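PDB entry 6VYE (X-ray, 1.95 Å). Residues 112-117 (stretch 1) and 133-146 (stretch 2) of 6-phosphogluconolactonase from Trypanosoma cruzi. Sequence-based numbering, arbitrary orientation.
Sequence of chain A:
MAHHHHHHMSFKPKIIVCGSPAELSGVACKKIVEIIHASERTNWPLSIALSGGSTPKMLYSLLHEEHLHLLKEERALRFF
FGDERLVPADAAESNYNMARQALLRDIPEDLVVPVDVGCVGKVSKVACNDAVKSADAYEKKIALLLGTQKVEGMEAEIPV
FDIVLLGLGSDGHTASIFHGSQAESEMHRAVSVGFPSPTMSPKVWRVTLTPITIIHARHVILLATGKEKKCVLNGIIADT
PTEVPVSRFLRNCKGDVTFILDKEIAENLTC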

# COMPACT_ATOMS: atom_id res chain seq x y z
N VAL A 112 8.29 12.55 -6.05
CA VAL A 112 6.87 12.52 -5.63
C VAL A 112 6.05 12.21 -6.86
O VAL A 112 6.08 13.01 -7.77
CB VAL A 112 6.47 13.85 -4.97
CG1 VAL A 112 5.00 13.84 -4.57
CG2 VAL A 112 7.36 14.16 -3.80
N VAL A 113 5.35 11.08 -6.87
CA VAL A 113 4.68 10.58 -8.09
C VAL A 113 3.21 10.32 -7.77
O VAL A 113 2.83 9.18 -7.54
CB VAL A 113 5.43 9.35 -8.63
CG1 VAL A 113 5.03 9.03 -10.05
CG2 VAL A 113 6.95 9.55 -8.52
N PRO A 114 2.37 11.37 -7.73
CA PRO A 114 0.93 11.22 -7.47
C PRO A 114 0.19 10.62 -8.67
O PRO A 114 0.72 10.62 -9.77
CB PRO A 114 0.38 12.64 -7.27
CG PRO A 114 1.56 13.58 -7.50
CD PRO A 114 2.73 12.76 -8.02
N VAL A 115 -1.00 10.08 -8.43
CA VAL A 115 -1.94 9.69 -9.52
C VAL A 115 -2.50 10.99 -10.13
O VAL A 115 -2.87 11.88 -9.37
CB VAL A 115 -3.02 8.75 -8.96
CG1 VAL A 115 -4.11 8.43 -9.97
CG2 VAL A 115 -2.42 7.46 -8.41
N ASP A 116 -2.51 11.11 -11.45
CA ASP A 116 -3.19 12.25 -12.13
C ASP A 116 -4.70 12.09 -11.92
O ASP A 116 -5.23 11.07 -12.37
CB ASP A 116 -2.82 12.35 -13.62
CG ASP A 116 -2.95 13.77 -14.17
OD1 ASP A 116 -2.17 14.65 -13.75
OD2 ASP A 116 -3.81 13.99 -15.03
N VAL A 117 -5.36 13.00 -11.21
CA VAL A 117 -6.82 12.94 -10.91
C VAL A 117 -7.56 14.10 -11.60
O VAL A 117 -8.67 14.42 -11.16
CB VAL A 117 -7.09 12.92 -9.39
CG1 VAL A 117 -6.49 11.68 -8.75
CG2 VAL A 117 -6.58 14.19 -8.68
N LYS A 133 -8.90 4.92 -17.25
CA LYS A 133 -7.93 5.73 -18.04
C LYS A 133 -6.86 6.30 -17.09
O LYS A 133 -5.69 6.39 -17.49
CB LYS A 133 -8.64 6.82 -18.85
CG LYS A 133 -9.35 6.30 -20.10
CD LYS A 133 -10.33 7.25 -20.74
CE LYS A 133 -9.69 8.56 -21.15
NZ LYS A 133 -10.67 9.40 -21.88
N SER A 134 -7.25 6.65 -15.87
CA SER A 134 -6.33 7.13 -14.81
C SER A 134 -5.37 6.00 -14.36
O SER A 134 -4.16 6.26 -14.23
CB SER A 134 -7.12 7.69 -13.68
OG SER A 134 -6.25 8.22 -12.69
N ALA A 135 -5.86 4.77 -14.20
CA ALA A 135 -5.05 3.58 -13.85
C ALA A 135 -4.02 3.31 -14.95
O ALA A 135 -2.85 3.04 -14.60
CB ALA A 135 -5.93 2.38 -13.63
N ASP A 136 -4.44 3.39 -16.22
CA ASP A 136 -3.55 3.15 -17.38
C ASP A 136 -2.47 4.24 -17.41
O ASP A 136 -1.31 3.92 -17.75
CB ASP A 136 -4.30 3.10 -18.71
CG ASP A 136 -5.32 1.96 -18.84
OD1 ASP A 136 -5.29 1.01 -18.02
OD2 ASP A 136 -6.15 2.03 -19.80
N ALA A 137 -2.83 5.48 -17.12
CA ALA A 137 -1.88 6.62 -17.13
C ALA A 137 -0.86 6.41 -16.00
O ALA A 137 0.34 6.58 -16.27
CB ALA A 137 -2.61 7.93 -17.00
N TYR A 138 -1.30 5.95 -14.81
CA TYR A 138 -0.38 5.72 -13.67
C TYR A 138 0.51 4.53 -13.97
O TYR A 138 1.72 4.60 -13.70
CB TYR A 138 -1.15 5.59 -12.36
CG TYR A 138 -0.33 5.85 -11.14
CD1 TYR A 138 0.36 7.04 -11.00
CD2 TYR A 138 -0.28 4.96 -10.09
CE1 TYR A 138 1.10 7.32 -9.86
CE2 TYR A 138 0.45 5.22 -8.94
CZ TYR A 138 1.16 6.40 -8.84
OH TYR A 138 1.90 6.69 -7.73
N GLU A 139 -0.03 3.46 -14.54
CA GLU A 139 0.80 2.30 -14.99
C GLU A 139 1.95 2.77 -15.89
O GLU A 139 3.12 2.33 -15.67
CB GLU A 139 -0.06 1.24 -15.69
CG GLU A 139 0.66 -0.09 -15.86
CD GLU A 139 -0.22 -1.34 -15.83
OE1 GLU A 139 -1.41 -1.28 -15.38
OE2 GLU A 139 0.28 -2.40 -16.23
N LYS A 140 1.68 3.64 -16.87
CA LYS A 140 2.72 4.11 -17.83
C LYS A 140 3.77 4.92 -17.06
O LYS A 140 4.96 4.76 -17.31
CB LYS A 140 2.10 4.93 -18.97
CG LYS A 140 1.14 4.18 -19.89
CD LYS A 140 0.24 5.16 -20.70
CE LYS A 140 -1.13 4.61 -21.08
NZ LYS A 140 -2.22 5.59 -20.83
N LYS A 141 3.34 5.74 -16.10
CA LYS A 141 4.23 6.59 -15.29
C LYS A 141 5.16 5.67 -14.49
O LYS A 141 6.37 5.85 -14.56
CB LYS A 141 3.36 7.51 -14.43
CG LYS A 141 4.06 8.75 -13.90
CD LYS A 141 3.20 9.62 -13.02
CE LYS A 141 2.42 10.68 -13.76
NZ LYS A 141 1.38 11.24 -12.87
N ILE A 142 4.62 4.66 -13.80
CA ILE A 142 5.41 3.71 -12.96
C ILE A 142 6.42 2.99 -13.87
O ILE A 142 7.56 2.80 -13.43
CB ILE A 142 4.51 2.71 -12.20
CG1 ILE A 142 3.55 3.38 -11.22
CG2 ILE A 142 5.40 1.67 -11.50
CD1 ILE A 142 2.51 2.43 -10.62
N ALA A 143 5.99 2.53 -15.05
CA ALA A 143 6.83 1.75 -16.01
C ALA A 143 8.02 2.62 -16.44
O ALA A 143 9.16 2.13 -16.43
CB ALA A 143 6.00 1.27 -17.18
N LEU A 144 7.77 3.90 -16.70
CA LEU A 144 8.83 4.84 -17.14
C LEU A 144 9.84 5.04 -16.01
O LEU A 144 11.06 5.05 -16.29
CB LEU A 144 8.21 6.18 -17.52
CG LEU A 144 9.24 7.23 -17.94
CD1 LEU A 144 9.87 6.85 -19.28
CD2 LEU A 144 8.62 8.61 -18.02
N LEU A 145 9.38 5.23 -14.77
CA LEU A 145 10.27 5.64 -13.66
C LEU A 145 11.03 4.42 -13.14
O LEU A 145 12.18 4.61 -12.65
CB LEU A 145 9.46 6.29 -12.53
CG LEU A 145 8.93 7.68 -12.85
CD1 LEU A 145 7.89 8.14 -11.84
CD2 LEU A 145 10.07 8.69 -12.95
N LEU A 146 10.39 3.25 -13.09
CA LEU A 146 10.96 2.05 -12.44
C LEU A 146 11.42 1.03 -13.48
O LEU A 146 12.21 0.16 -13.10
CB LEU A 146 9.92 1.39 -11.52
CG LEU A 146 9.34 2.27 -10.41
CD1 LEU A 146 8.67 1.39 -9.41
CD2 LEU A 146 10.40 3.13 -9.74
O HOH W 1 -0.76 9.39 -13.78

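Residues 133-146 form a continuous helix, each amide from Ala-137 to Leu-146 bonded to the carbonyl four residues earlier; residues 112-117 have no regular helix or strand, and Val-113 to Asp-116 run extended beside the helix. The two run in opposite senses: Val-113 lies nearest Lys-141 (CA to CA 8.2 Å), Val-115 nearest Tyr-138 (CA to CA 6.0 Å) and Asp-116 nearest Ser-134 (CA to CA 6.6 Å). With these groups paired along the helix, the contact atoms on the helix side are all side-chain atoms. Ser-134, Tyr-138, Lys-141 and Leu-145, spaced three or four apart, share one side of the helix and direct their CA-to-CB bonds toward the loop.

Three of these side chains donate hydrogen bonds to the carbonyls of Val-113, Pro-114 and Asp-116. Tyr-138 OH reaches Val-113 O at 2.7 Å, near the plane of the ring; the long, rigid side chain (chi1 t) carries its hydroxyl to the backbone. Lys-141 NZ makes a weak bond to Pro-114 O at 3.2 Å; a bend at chi3 (m) in an otherwise trans chain accompanies this approach. Ser-134 OG (chi1 t) donates to Asp-116 O at 3.0 Å, its short side chain sufficing where the backbones are close. Three loop carbonyls, unpaired within their own stretch, find donors on the helix. A water adds a link at the lysine: it accepts from Lys-141 NZ at 3.0 Å and, weakly, from Asp-116 N at 3.4 Å. The polar contacts of Asp-116 here are made by its backbone: O accepts from Ser-134 OG and N donates weakly to the water.

Side-chain packing accompanies these bonds. Val-115 CG2 sits 3.5 Å from the centroid of the Tyr-138 ring, only 3° off the ring normal, a CH-pi contact in which the methyl lies almost squarely over the face; Val-115 CG1 lies 3.5 Å from Ser-134 OG. Val-113 CG1 rests 3.5 Å from both Lys-141 CD and Leu-145 CD1, and 4.3 Å from Tyr-138 CE1. Lysine therefore serves twice, its methylene chain against the valine and its amine at the carbonyl and water.

Contact between the two stretches buries 405 Å², both sides summed. Val-113, Val-115, Ser-134 and Tyr-138 are buried in the assembly: the branched valines pack compactly, while the serine and tyrosine hydroxyls are satisfied by hydrogen bonds. Pro-114, whose CA-to-CB bond points away from the helix, stays partly exposed and contributes mainly its carbonyl; Asp-116 is exposed, as suits a charged side chain.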